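Local coordinates for protein endo-1,4-beta-xylanase (Uncultured bacterium, PDB 7AX7) that uses a cobalt(II) ion to cleave acetyl groups from acetylated xylan, as the esterase domain of a multidomain xylanase, at residues A[34-39]-A[57-62]; A[7-12]-A[180-185]. All coordinates share one frame; numbering follows the deposited sequence.

Contact 1 of 2, residues A[34-39]-A[57-62]; sequences FFLIGQ and CELASH. With CO (cobalt (II) ion), chain B.
F35 meets A60 because its CG stands anti to its own carbonyl carbon (chi1 -69°), which lays one face of the ring over the small methyl of the neighbouring strand. A60 CB lies 3.6 Å from the centroid of the F35 ring, a CH-pi contact displaced toward the rim; alanine suits the spot because it fits beneath a broad ring. The ring edge faces the backbone, with F35 CD2 3.4 Å from S61 O, and the ring also makes a cation-pi contact with R100. H62 takes a different first torsion, its CG anti to the backbone N (chi1 -158°), and its NE2 binds the cobalt at 2.2 Å, while ND1 is hydrogen-bonded to the carbonyl of R100. The strands are parallel, joined by four backbone hydrogen bonds: F34 N to E58 O, A60 N to F34 O, L36 N to A60 O, and finally H62 N to L36 O (2.7 Å), which ties the metal ligand's backbone to the sheet. An alanine in place of F35 would probably leave the A60 methyl without its aromatic cover and R100 without its cation-pi partner. On the face bearing F34, L36 and L59, L36 CD1 meets L59 CD2 at 4.2 Å. Strand 33-36, helix 46-54 and strand 58-61 form a beta-alpha-beta unit; L36 and L59 touch helices 46-54 and 74-92, whereas F35 touches T9 and D11 of strand 4-11.

Contact 2 of 2, residues A[7-12]-A[180-185]; sequences ALTFDD and VTVSEL. With CO (cobalt (II) ion), chain B.
A7 and T9 of strand 4-11 pack against V180, V182 and L185 around the start of helix 182-189, which opens with a capping box. In that box E184 N donates to T181 OG1 (3.0 Å) and T181 N donates back to E184 OE1, so a threonine and a glutamate three residues apart satisfy two backbone N-H groups at the helix end. A7 is small enough for the chain to come close: A7 CA lies 3.4 Å from V180 O, a CA-H...O contact, and its CB reaches L185 CD2 at 4.1 Å. T9 CG2 meets V182 CG2 at 3.8 Å, the two branched side chains crossing at about a right angle. With chi1 at 70°, T9 OG1 sits between its backbone N and carbonyl carbon, and it is hydrogen-bonded to I150 O and to R100; threonine thus offers a methyl to the helix and a hydroxyl to the neighbouring strand. No direct hydrogen bond joins the segments. Instead, one water accepts from L8 N (3.0 Å) and lies by V180 O, while a second sits between L8 O and V180 O. At the far end of the first segment, D12 OD1 binds the cobalt at 2.1 Å, with H62 and H66 as further protein ligands. This Asp-His-His metal site, set at the C-terminal ends of parallel strands, is characteristic of the NodB-homology fold of carbohydrate esterase family 4.

The centres of contacts 1 and 2 lie about 10 Å apart, and both reach the same parallel sheet, through neighbouring strands 33-36 and 4-11, where F35 N is probably hydrogen-bonded to F10 O at 2.8 Å. Along the chain, segment 7-12 comes first, then both halves of contact 1, and segment 180-185 last, so contact 2 brings the late helix 182-189 back to the opening strand. A second tie is the probable hydrogen bond between E58 OE2 and S183 OG. One segment of each contact leads to the same cobalt: 57-62 supplies H62 and 7-12 supplies D12, so adjoining parts of the sheet bring together ligands distant in sequence.

Contact 1 of 2, residues A[34-39]-A[57-62]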
loop_
_atom_site.group_PDB
_atom_site.type_symbol
_atom_site.label_atom_id
_atom_site.label_comp_id
_atom_site.label_asym_id
_atom_site.label_seq_id
_atom_site.Cartn_x
_atom_site.Cartn_y
_atom_site.Cartn_z
ATOM N N PHE A 34 1.984 -3.635 -0.301
ATOM C CA PHE A 34 2.208 -3.055 -1.623
ATOM C C PHE A 34 0.920 -3.152 -2.424
ATOM O O PHE A 34 0.477 -4.257 -2.772
ATOM C CB PHE A 34 3.357 -3.762 -2.346
ATOM C CG PHE A 34 4.688 -3.565 -1.683
ATOM C CD1 PHE A 34 5.105 -4.408 -0.654
ATOM C CD2 PHE A 34 5.517 -2.524 -2.073
ATOM C CE1 PHE A 34 6.336 -4.214 -0.032
ATOM C CE2 PHE A 34 6.747 -2.325 -1.466
ATOM C CZ PHE A 34 7.158 -3.166 -0.437
ATOM N N PHE A 35 0.334 -1.993 -2.715
ATOM C CA PHE A 35 -0.842 -1.892 -3.567
ATOM C C PHE A 35 -0.360 -1.815 -5.010
ATOM O O PHE A 35 0.198 -0.795 -5.442
ATOM C CB PHE A 35 -1.680 -0.678 -3.167
ATOM C CG PHE A 35 -2.352 -0.826 -1.826
ATOM C CD1 PHE A 35 -1.640 -0.639 -0.653
ATOM C CD2 PHE A 35 -3.701 -1.158 -1.743
ATOM C CE1 PHE A 35 -2.258 -0.781 0.597
ATOM C CE2 PHE A 35 -4.334 -1.304 -0.498
ATOM C CZ PHE A 35 -3.605 -1.120 0.675
ATOM N N LEU A 36 -0.558 -2.898 -5.747
ATOM C CA LEU A 36 0.062 -3.044 -7.048
ATOM C C LEU A 36 -0.870 -2.575 -8.153
ATOM O O LEU A 36 -2.095 -2.723 -8.077
ATOM C CB LEU A 36 0.463 -4.499 -7.305
ATOM C CG LEU A 36 1.286 -5.238 -6.239
ATOM C CD1 LEU A 36 1.546 -6.667 -6.703
ATOM C CD2 LEU A 36 2.589 -4.523 -5.952
ATOM N N ILE A 37 -0.261 -2.012 -9.190
ATOM C CA ILE A 37 -0.941 -1.727 -10.445
ATOM C C ILE A 37 -0.924 -3.002 -11.281
ATOM O O ILE A 37 0.142 -3.565 -11.548
ATOM C CB ILE A 37 -0.259 -0.562 -11.179
ATOM C CG1 ILE A 37 -0.309 0.698 -10.304
ATOM C CG2 ILE A 37 -0.900 -0.338 -12.554
ATOM C CD1 ILE A 37 0.427 1.899 -10.880
ATOM N N GLY A 38 -2.110 -3.462 -11.690
ATOM C CA GLY A 38 -2.208 -4.754 -12.356
ATOM C C GLY A 38 -1.352 -4.871 -13.607
ATOM O O GLY A 38 -0.755 -5.923 -13.861
ATOM N N GLN A 39 -1.285 -3.805 -14.415
ATOM C CA GLN A 39 -0.485 -3.915 -15.629
ATOM C C GLN A 39 1.013 -3.946 -15.341
ATOM O O GLN A 39 1.791 -4.272 -16.244
ATOM C CB GLN A 39 -0.826 -2.789 -16.620
ATOM C CG GLN A 39 -0.384 -1.401 -16.212
ATOM C CD GLN A 39 -1.005 -0.312 -17.083
ATOM O OE1 GLN A 39 -1.755 -0.596 -18.016
ATOM N NE2 GLN A 39 -0.696 0.940 -16.772
ATOM N N CYS A 57 5.441 -9.681 2.918
ATOM C CA CYS A 57 4.798 -8.414 2.607
ATOM C C CYS A 57 3.481 -8.702 1.913
ATOM O O CYS A 57 3.386 -9.624 1.104
ATOM C CB CYS A 57 5.685 -7.539 1.721
ATOM S SG CYS A 57 7.220 -6.974 2.524
ATOM N N GLU A 58 2.463 -7.921 2.250
ATOM C CA GLU A 58 1.129 -8.142 1.714
ATOM C C GLU A 58 0.982 -7.474 0.357
ATOM O O GLU A 58 1.424 -6.339 0.159
ATOM C CB GLU A 58 0.067 -7.596 2.667
ATOM C CG GLU A 58 -1.351 -7.754 2.124
ATOM C CD GLU A 58 -2.417 -7.529 3.181
ATOM O OE1 GLU A 58 -2.113 -6.891 4.212
ATOM O OE2 GLU A 58 -3.563 -8.001 2.980
ATOM N N LEU A 59 0.344 -8.174 -0.574
ATOM C CA LEU A 59 0.043 -7.617 -1.885
ATOM C C LEU A 59 -1.444 -7.252 -1.960
ATOM O O LEU A 59 -2.313 -8.058 -1.600
ATOM C CB LEU A 59 0.432 -8.598 -2.994
ATOM C CG LEU A 59 1.882 -9.117 -2.998
ATOM C CD1 LEU A 59 2.141 -10.010 -4.212
ATOM C CD2 LEU A 59 2.892 -7.970 -2.959
ATOM N N ALA A 60 -1.729 -6.036 -2.427
ATOM C CA ALA A 60 -3.079 -5.483 -2.498
ATOM C C ALA A 60 -3.286 -4.830 -3.870
ATOM O O ALA A 60 -2.372 -4.752 -4.693
ATOM C CB ALA A 60 -3.319 -4.474 -1.357
ATOM N N SER A 61 -4.498 -4.351 -4.116
ATOM C CA SER A 61 -4.912 -3.893 -5.438
ATOM C C SER A 61 -4.845 -2.372 -5.537
ATOM O O SER A 61 -5.342 -1.663 -4.655
ATOM C CB SER A 61 -6.333 -4.368 -5.737
ATOM O OG SER A 61 -6.778 -3.853 -6.981
ATOM N N HIS A 62 -4.229 -1.873 -6.612
ATOM C CA HIS A 62 -4.254 -0.452 -6.946
ATOM C C HIS A 62 -4.882 -0.221 -8.329
ATOM O O HIS A 62 -4.558 0.752 -9.016
ATOM C CB HIS A 62 -2.837 0.126 -6.870
ATOM C CG HIS A 62 -2.784 1.612 -6.669
ATOM N ND1 HIS A 62 -3.774 2.318 -6.020
ATOM C CD2 HIS A 62 -1.840 2.522 -7.011
ATOM C CE1 HIS A 62 -3.449 3.599 -5.979
ATOM N NE2 HIS A 62 -2.279 3.749 -6.573
HETATM CO CO CO B . -1.093 5.474 -7.366
#

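Contact 2 of 2, residues A[7-12]-A[180-185]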
loop_
_atom_site.group_PDB
_atom_site.type_symbol
_atom_site.label_atom_id
_atom_site.label_comp_id
_atom_site.label_asym_id
_atom_site.label_seq_id
_atom_site.Cartn_x
_atom_site.Cartn_y
_atom_site.Cartn_z
ATOM N N ALA A 7 1.124 0.718 9.785
ATOM C CA ALA A 7 1.045 -0.024 8.529
ATOM C C ALA A 7 1.692 0.844 7.457
ATOM O O ALA A 7 1.049 1.760 6.928
ATOM C CB ALA A 7 -0.400 -0.378 8.184
ATOM N N LEU A 8 2.972 0.574 7.175
ATOM C CA LEU A 8 3.651 1.207 6.053
ATOM C C LEU A 8 3.160 0.587 4.753
ATOM O O LEU A 8 3.108 -0.639 4.629
ATOM C CB LEU A 8 5.166 1.036 6.177
ATOM C CG LEU A 8 5.948 1.920 7.148
ATOM C CD1 LEU A 8 7.433 1.544 7.111
ATOM C CD2 LEU A 8 5.768 3.393 6.818
ATOM N N THR A 9 2.792 1.426 3.781
ATOM C CA THR A 9 2.193 0.924 2.550
ATOM C C THR A 9 2.769 1.674 1.354
ATOM O O THR A 9 3.129 2.851 1.446
ATOM C CB THR A 9 0.645 1.036 2.556
ATOM O OG1 THR A 9 0.249 2.411 2.471
ATOM C CG2 THR A 9 0.061 0.429 3.822
ATOM N N PHE A 10 2.834 0.977 0.221
ATOM C CA PHE A 10 3.497 1.482 -0.974
ATOM C C PHE A 10 2.593 1.306 -2.186
ATOM O O PHE A 10 2.104 0.198 -2.442
ATOM C CB PHE A 10 4.834 0.760 -1.195
ATOM C CG PHE A 10 5.857 1.029 -0.126
ATOM C CD1 PHE A 10 6.733 2.105 -0.239
ATOM C CD2 PHE A 10 5.952 0.203 0.988
ATOM C CE1 PHE A 10 7.685 2.357 0.734
ATOM C CE2 PHE A 10 6.909 0.448 1.977
ATOM C CZ PHE A 10 7.776 1.527 1.849
ATOM N N ASP A 11 2.394 2.393 -2.933
ATOM C CA ASP A 11 1.589 2.432 -4.151
ATOM C C ASP A 11 2.457 2.456 -5.409
ATOM O O ASP A 11 3.530 3.070 -5.428
ATOM C CB ASP A 11 0.704 3.684 -4.187
ATOM C CG ASP A 11 -0.564 3.546 -3.381
ATOM O OD1 ASP A 11 -0.799 2.465 -2.790
ATOM O OD2 ASP A 11 -1.335 4.537 -3.359
ATOM N N ASP A 12 1.957 1.795 -6.466
ATOM C CA ASP A 12 2.324 2.020 -7.866
ATOM C C ASP A 12 3.345 1.022 -8.418
ATOM O O ASP A 12 3.704 1.101 -9.598
ATOM C CB ASP A 12 2.849 3.446 -8.071
ATOM C CG ASP A 12 1.769 4.515 -7.882
ATOM O OD1 ASP A 12 0.599 4.179 -7.589
ATOM O OD2 ASP A 12 2.095 5.708 -8.022
ATOM N N VAL A 180 3.196 -3.597 10.794
ATOM C CA VAL A 180 2.286 -4.667 10.411
ATOM C C VAL A 180 1.811 -4.431 8.984
ATOM O O VAL A 180 1.841 -3.309 8.474
ATOM C CB VAL A 180 1.076 -4.764 11.366
ATOM C CG1 VAL A 180 1.536 -5.134 12.792
ATOM C CG2 VAL A 180 0.289 -3.453 11.377
ATOM N N THR A 181 1.370 -5.512 8.339
ATOM C CA THR A 181 0.632 -5.374 7.093
ATOM C C THR A 181 -0.770 -4.849 7.394
ATOM O O THR A 181 -1.214 -4.819 8.545
ATOM C CB THR A 181 0.536 -6.711 6.351
ATOM O OG1 THR A 181 -0.307 -7.614 7.090
ATOM C CG2 THR A 181 1.925 -7.349 6.165
ATOM N N VAL A 182 -1.474 -4.428 6.341
ATOM C CA VAL A 182 -2.847 -3.955 6.515
ATOM C C VAL A 182 -3.739 -5.081 7.039
ATOM O O VAL A 182 -4.532 -4.879 7.970
ATOM C CB VAL A 182 -3.372 -3.350 5.201
ATOM C CG1 VAL A 182 -4.817 -2.877 5.357
ATOM C CG2 VAL A 182 -2.483 -2.175 4.773
ATOM N N SER A 183 -3.603 -6.293 6.484
ATOM C CA SER A 183 -4.333 -7.437 7.032
ATOM C C SER A 183 -4.001 -7.635 8.507
ATOM O O SER A 183 -4.897 -7.794 9.341
ATOM C CB SER A 183 -4.019 -8.714 6.241
ATOM O OG SER A 183 -4.766 -8.792 5.039
ATOM N N GLU A 184 -2.710 -7.629 8.850
ATOM C CA GLU A 184 -2.325 -7.800 10.250
ATOM C C GLU A 184 -2.859 -6.666 11.115
ATOM O O GLU A 184 -3.250 -6.886 12.265
ATOM C CB GLU A 184 -0.806 -7.897 10.368
ATOM C CG GLU A 184 -0.240 -9.213 9.897
ATOM C CD GLU A 184 1.267 -9.159 9.742
ATOM O OE1 GLU A 184 1.835 -8.045 9.807
ATOM O OE2 GLU A 184 1.878 -10.229 9.558
ATOM N N LEU A 185 -2.892 -5.444 10.579
ATOM C CA LEU A 185 -3.417 -4.314 11.340
ATOM C C LEU A 185 -4.848 -4.574 11.802
ATOM O O LEU A 185 -5.171 -4.426 12.989
ATOM C CB LEU A 185 -3.345 -3.039 10.500
ATOM C CG LEU A 185 -4.075 -1.820 11.068
ATOM C CD1 LEU A 185 -3.487 -1.390 12.426
ATOM C CD2 LEU A 185 -4.051 -0.685 10.061
HETATM CO CO CO B . -1.093 5.474 -7.366
HETATM O O HOH W 1 1.561 -2.399 5.850
HETATM O O HOH W 2 4.266 -2.027 7.972
#